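Local coordinates for protein ADP-dependent L-serine kinase SerK (Thermococcus kodakarensis KOD1, PDB 5X0K) that phosphorylates free L-serine with ADP as the phosphate donor, giving O-phospho-L-serine and AMP in the first step from L-serine to L-cysteine, at residues 7-12 against 224-229. The protein carries 1 engineered substitution. Residues are numbered along the deposited sequence; the frame is centred on the assembly and turned at random.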
ATOM      1  N   PRO A   7      -1.392 -13.413  -5.777  1.00 45.53           N
ATOM      2  CA  PRO A   7      -1.677 -14.399  -6.835  1.00 47.09           C
ATOM      3  C   PRO A   7      -0.751 -14.175  -8.035  1.00 46.09           C
ATOM      4  O   PRO A   7      -0.222 -13.071  -8.201  1.00 42.99           O
ATOM      5  CB  PRO A   7      -3.135 -14.109  -7.217  1.00 46.83           C
ATOM      6  CG  PRO A   7      -3.675 -13.384  -6.047  1.00 46.92           C
ATOM      7  CD  PRO A   7      -2.549 -12.536  -5.552  1.00 44.99           C
ATOM      8  N   LYS A   8      -0.541 -15.216  -8.842  1.00 48.26           N
ATOM      9  CA  LYS A   8       0.479 -15.155  -9.904  1.00 48.05           C
ATOM     10  C   LYS A   8      -0.015 -14.330 -11.093  1.00 46.79           C
ATOM     11  O   LYS A   8      -0.213 -14.858 -12.192  1.00 49.32           O
ATOM     12  CB  LYS A   8       0.895 -16.564 -10.324  1.00 49.69           C
ATOM     13  CG  LYS A   8       1.549 -17.343  -9.197  1.00 51.44           C
ATOM     14  N   TYR A   9      -0.188 -13.036 -10.876  1.00 45.57           N
ATOM     15  CA  TYR A   9      -0.979 -12.199 -11.791  1.00 43.34           C
ATOM     16  C   TYR A   9      -0.380 -12.077 -13.183  1.00 40.25           C
ATOM     17  O   TYR A   9       0.604 -11.373 -13.366  1.00 40.85           O
ATOM     18  CB  TYR A   9      -1.244 -10.804 -11.221  1.00 42.25           C
ATOM     19  CG  TYR A   9      -2.269 -10.764 -10.113  1.00 44.06           C
ATOM     20  CD1 TYR A   9      -3.536 -11.354 -10.268  1.00 46.26           C
ATOM     21  CD2 TYR A   9      -1.986 -10.127  -8.911  1.00 44.11           C
ATOM     22  CE1 TYR A   9      -4.477 -11.318  -9.251  1.00 48.22           C
ATOM     23  CE2 TYR A   9      -2.920 -10.074  -7.895  1.00 45.97           C
ATOM     24  CZ  TYR A   9      -4.167 -10.669  -8.063  1.00 48.12           C
ATOM     25  OH  TYR A   9      -5.106 -10.621  -7.053  1.00 51.87           O
ATOM     26  N   ASP A  10      -1.006 -12.742 -14.150  1.00 39.08           N
ATOM     27  CA  ASP A  10      -0.646 -12.568 -15.553  1.00 37.02           C
ATOM     28  C   ASP A  10      -1.091 -11.176 -15.925  1.00 32.91           C
ATOM     29  O   ASP A  10      -2.278 -10.937 -16.169  1.00 34.17           O
ATOM     30  CB  ASP A  10      -1.350 -13.593 -16.427  1.00 39.53           C
ATOM     31  CG  ASP A  10      -0.611 -13.893 -17.720  1.00 40.22           C
ATOM     32  OD1 ASP A  10       0.199 -13.085 -18.212  1.00 38.89           O
ATOM     33  OD2 ASP A  10      -0.869 -14.983 -18.240  1.00 42.28           O
ATOM     34  N   ILE A  11      -0.164 -10.248 -15.824  1.00 28.90           N
ATOM     35  CA  ILE A  11      -0.395  -8.881 -16.284  1.00 25.69           C
ATOM     36  C   ILE A  11       0.533  -8.700 -17.458  1.00 23.90           C
ATOM     37  O   ILE A  11       1.736  -8.950 -17.314  1.00 24.19           O
ATOM     38  CB  ILE A  11       0.005  -7.840 -15.225  1.00 24.62           C
ATOM     39  CG1 ILE A  11      -0.810  -8.008 -13.938  1.00 25.45           C
ATOM     40  CG2 ILE A  11      -0.131  -6.438 -15.804  1.00 23.21           C
ATOM     41  CD1 ILE A  11      -2.281  -8.281 -14.146  1.00 26.56           C
ATOM     42  N   PRO A  12       0.018  -8.240 -18.605  1.00 22.16           N
ATOM     43  CA  PRO A  12       0.905  -8.059 -19.739  1.00 21.27           C
ATOM     44  C   PRO A  12       1.804  -6.860 -19.617  1.00 19.19           C
ATOM     45  O   PRO A  12       1.441  -5.848 -19.036  1.00 18.05           O
ATOM     46  CB  PRO A  12      -0.073  -7.891 -20.914  1.00 21.98           C
ATOM     47  CG  PRO A  12      -1.234  -7.254 -20.281  1.00 21.78           C
ATOM     48  CD  PRO A  12      -1.383  -7.998 -18.990  1.00 22.45           C
ATOM     49  N   ARG A 224      -3.958  -1.809  -3.358  1.00 21.78           N
ATOM     50  CA  ARG A 224      -3.308  -2.834  -4.169  1.00 22.20           C
ATOM     51  C   ARG A 224      -3.947  -2.737  -5.528  1.00 22.08           C
ATOM     52  O   ARG A 224      -5.013  -3.277  -5.770  1.00 22.92           O
ATOM     53  CB  ARG A 224      -3.452  -4.232  -3.554  1.00 23.82           C
ATOM     54  CG  ARG A 224      -2.584  -5.291  -4.250  1.00 24.47           C
ATOM     55  CD  ARG A 224      -2.622  -6.645  -3.555  1.00 26.26           C
ATOM     56  NE  ARG A 224      -3.974  -7.210  -3.532  1.00 27.61           N
ATOM     57  CZ  ARG A 224      -4.594  -7.785  -4.563  1.00 28.30           C
ATOM     58  NH1 ARG A 224      -3.986  -7.958  -5.731  1.00 27.94           N
ATOM     59  NH2 ARG A 224      -5.839  -8.231  -4.410  1.00 29.74           N
ATOM     60  N   HIS A 225      -3.321  -1.961  -6.405  1.00 21.28           N
ATOM     61  CA  HIS A 225      -3.911  -1.700  -7.697  1.00 21.67           C
ATOM     62  C   HIS A 225      -3.602  -2.858  -8.602  1.00 22.77           C
ATOM     63  O   HIS A 225      -2.457  -3.332  -8.658  1.00 24.06           O
ATOM     64  CB  HIS A 225      -3.383  -0.411  -8.310  1.00 20.27           C
ATOM     65  CG  HIS A 225      -3.904   0.822  -7.658  1.00 19.86           C
ATOM     66  ND1 HIS A 225      -3.288   1.409  -6.578  1.00 19.41           N
ATOM     67  CD2 HIS A 225      -4.936   1.630  -7.988  1.00 19.98           C
ATOM     68  CE1 HIS A 225      -3.947   2.492  -6.229  1.00 19.52           C
ATOM     69  NE2 HIS A 225      -4.948   2.654  -7.076  1.00 19.70           N
ATOM     70  N   VAL A 226      -4.620  -3.337  -9.298  1.00 23.86           N
ATOM     71  CA  VAL A 226      -4.430  -4.313 -10.374  1.00 24.49           C
ATOM     72  C   VAL A 226      -4.717  -3.585 -11.680  1.00 23.75           C
ATOM     73  O   VAL A 226      -5.823  -3.082 -11.922  1.00 24.10           O
ATOM     74  CB  VAL A 226      -5.293  -5.563 -10.188  1.00 26.57           C
ATOM     75  CG1 VAL A 226      -5.202  -6.454 -11.417  1.00 27.69           C
ATOM     76  CG2 VAL A 226      -4.829  -6.310  -8.950  1.00 27.07           C
ATOM     77  N   LEU A 227      -3.672  -3.474 -12.482  1.00 22.59           N
ATOM     78  CA  LEU A 227      -3.682  -2.624 -13.675  1.00 21.87           C
ATOM     79  C   LEU A 227      -3.778  -3.472 -14.929  1.00 22.06           C
ATOM     80  O   LEU A 227      -3.458  -4.663 -14.879  1.00 22.72           O
ATOM     81  CB  LEU A 227      -2.400  -1.799 -13.712  1.00 21.08           C
ATOM     82  CG  LEU A 227      -2.172  -0.763 -12.591  1.00 20.58           C
ATOM     83  CD1 LEU A 227      -0.946   0.034 -12.920  1.00 20.03           C
ATOM     84  CD2 LEU A 227      -3.355   0.161 -12.447  1.00 20.69           C
ATOM     85  N   PRO A 228      -4.256  -2.893 -16.053  1.00 21.62           N
ATOM     86  CA  PRO A 228      -4.301  -3.661 -17.286  1.00 22.39           C
ATOM     87  C   PRO A 228      -2.952  -3.958 -17.943  1.00 21.60           C
ATOM     88  O   PRO A 228      -2.921  -4.773 -18.865  1.00 22.54           O
ATOM     89  CB  PRO A 228      -5.170  -2.805 -18.213  1.00 23.07           C
ATOM     90  CG  PRO A 228      -4.970  -1.424 -17.717  1.00 21.68           C
ATOM     91  CD  PRO A 228      -4.768  -1.516 -16.241  1.00 21.04           C
ATOM     92  N   PHE A 229      -1.876  -3.311 -17.490  1.00 19.84           N
ATOM     93  CA  PHE A 229      -0.538  -3.541 -18.023  1.00 19.59           C
ATOM     94  C   PHE A 229       0.551  -3.086 -17.048  1.00 18.44           C
ATOM     95  O   PHE A 229       0.316  -2.244 -16.182  1.00 17.34           O
ATOM     96  CB  PHE A 229      -0.378  -2.825 -19.382  1.00 19.50           C
ATOM     97  CG  PHE A 229      -0.388  -1.324 -19.272  1.00 18.21           C
ATOM     98  CD1 PHE A 229       0.795  -0.611 -19.043  1.00 16.95           C
ATOM     99  CD2 PHE A 229      -1.578  -0.624 -19.357  1.00 18.51           C
ATOM    100  CE1 PHE A 229       0.779   0.785 -18.899  1.00 16.17           C
ATOM    101  CE2 PHE A 229      -1.595   0.769 -19.214  1.00 17.60           C
ATOM    102  CZ  PHE A 229      -0.417   1.461 -18.983  1.00 16.51           C
TER
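Tyr9, Ile11 and Pro12 meet Arg224 and Val226 to Phe229 in a surface contact between a loop and a strand with the turn that follows it. The kinase joins a ParB/Srx-like N-terminal domain to a SerK C-terminal domain. Residues 7-12 link strands 4-5 and 13-14. Strand 224-226 pairs antiparallel with strand 98-107 in the mixed sheet. The two segments run roughly the same way. His225, next to Arg224, binds O-phospho-L-serine.

One hydrogen bond joins the segments. Arg224 NH1 donates to Tyr9 OH over 3.2 Å, and the bond is bent, with 135° at the hydrogen. Ring and guanidinium planes are nearly parallel but offset, and the oxygen lies 30° out of the guanidinium plane. NH1 lies at the ring edge, also 3.2 Å from Tyr9 CE2. The Arg224 chain is extended through chi1 and chi2 and bent at chi3 (61°), which helps turn the guanidinium toward Tyr9 OH. Its NE is hydrogen-bonded to Thr101 O, its stronger polar partner. With an alanine here, Tyr9 OH would probably lose this donor and Thr101 O its NE partner. Pro7 CB rests over one face of the Tyr9 ring, off-centre.

Further along, Ile11 and Pro12 pack on side chains and backbone of 226-229. Ile11 CD1 reaches Val226 CG1 at 4.4 Å. The other branch, CG2, lies 3.6 Å from Phe229 C. Pro12 CG sits 3.3 Å from Pro228 O. Beyond the pair, a backbone bond ties Pro12 to Asn230. The CA atoms of Pro12 and Phe229 are the nearest across the segments, 5.0 Å apart. There Phe229 CA makes a CA-H...O contact of 3.2 Å to Pro12 O.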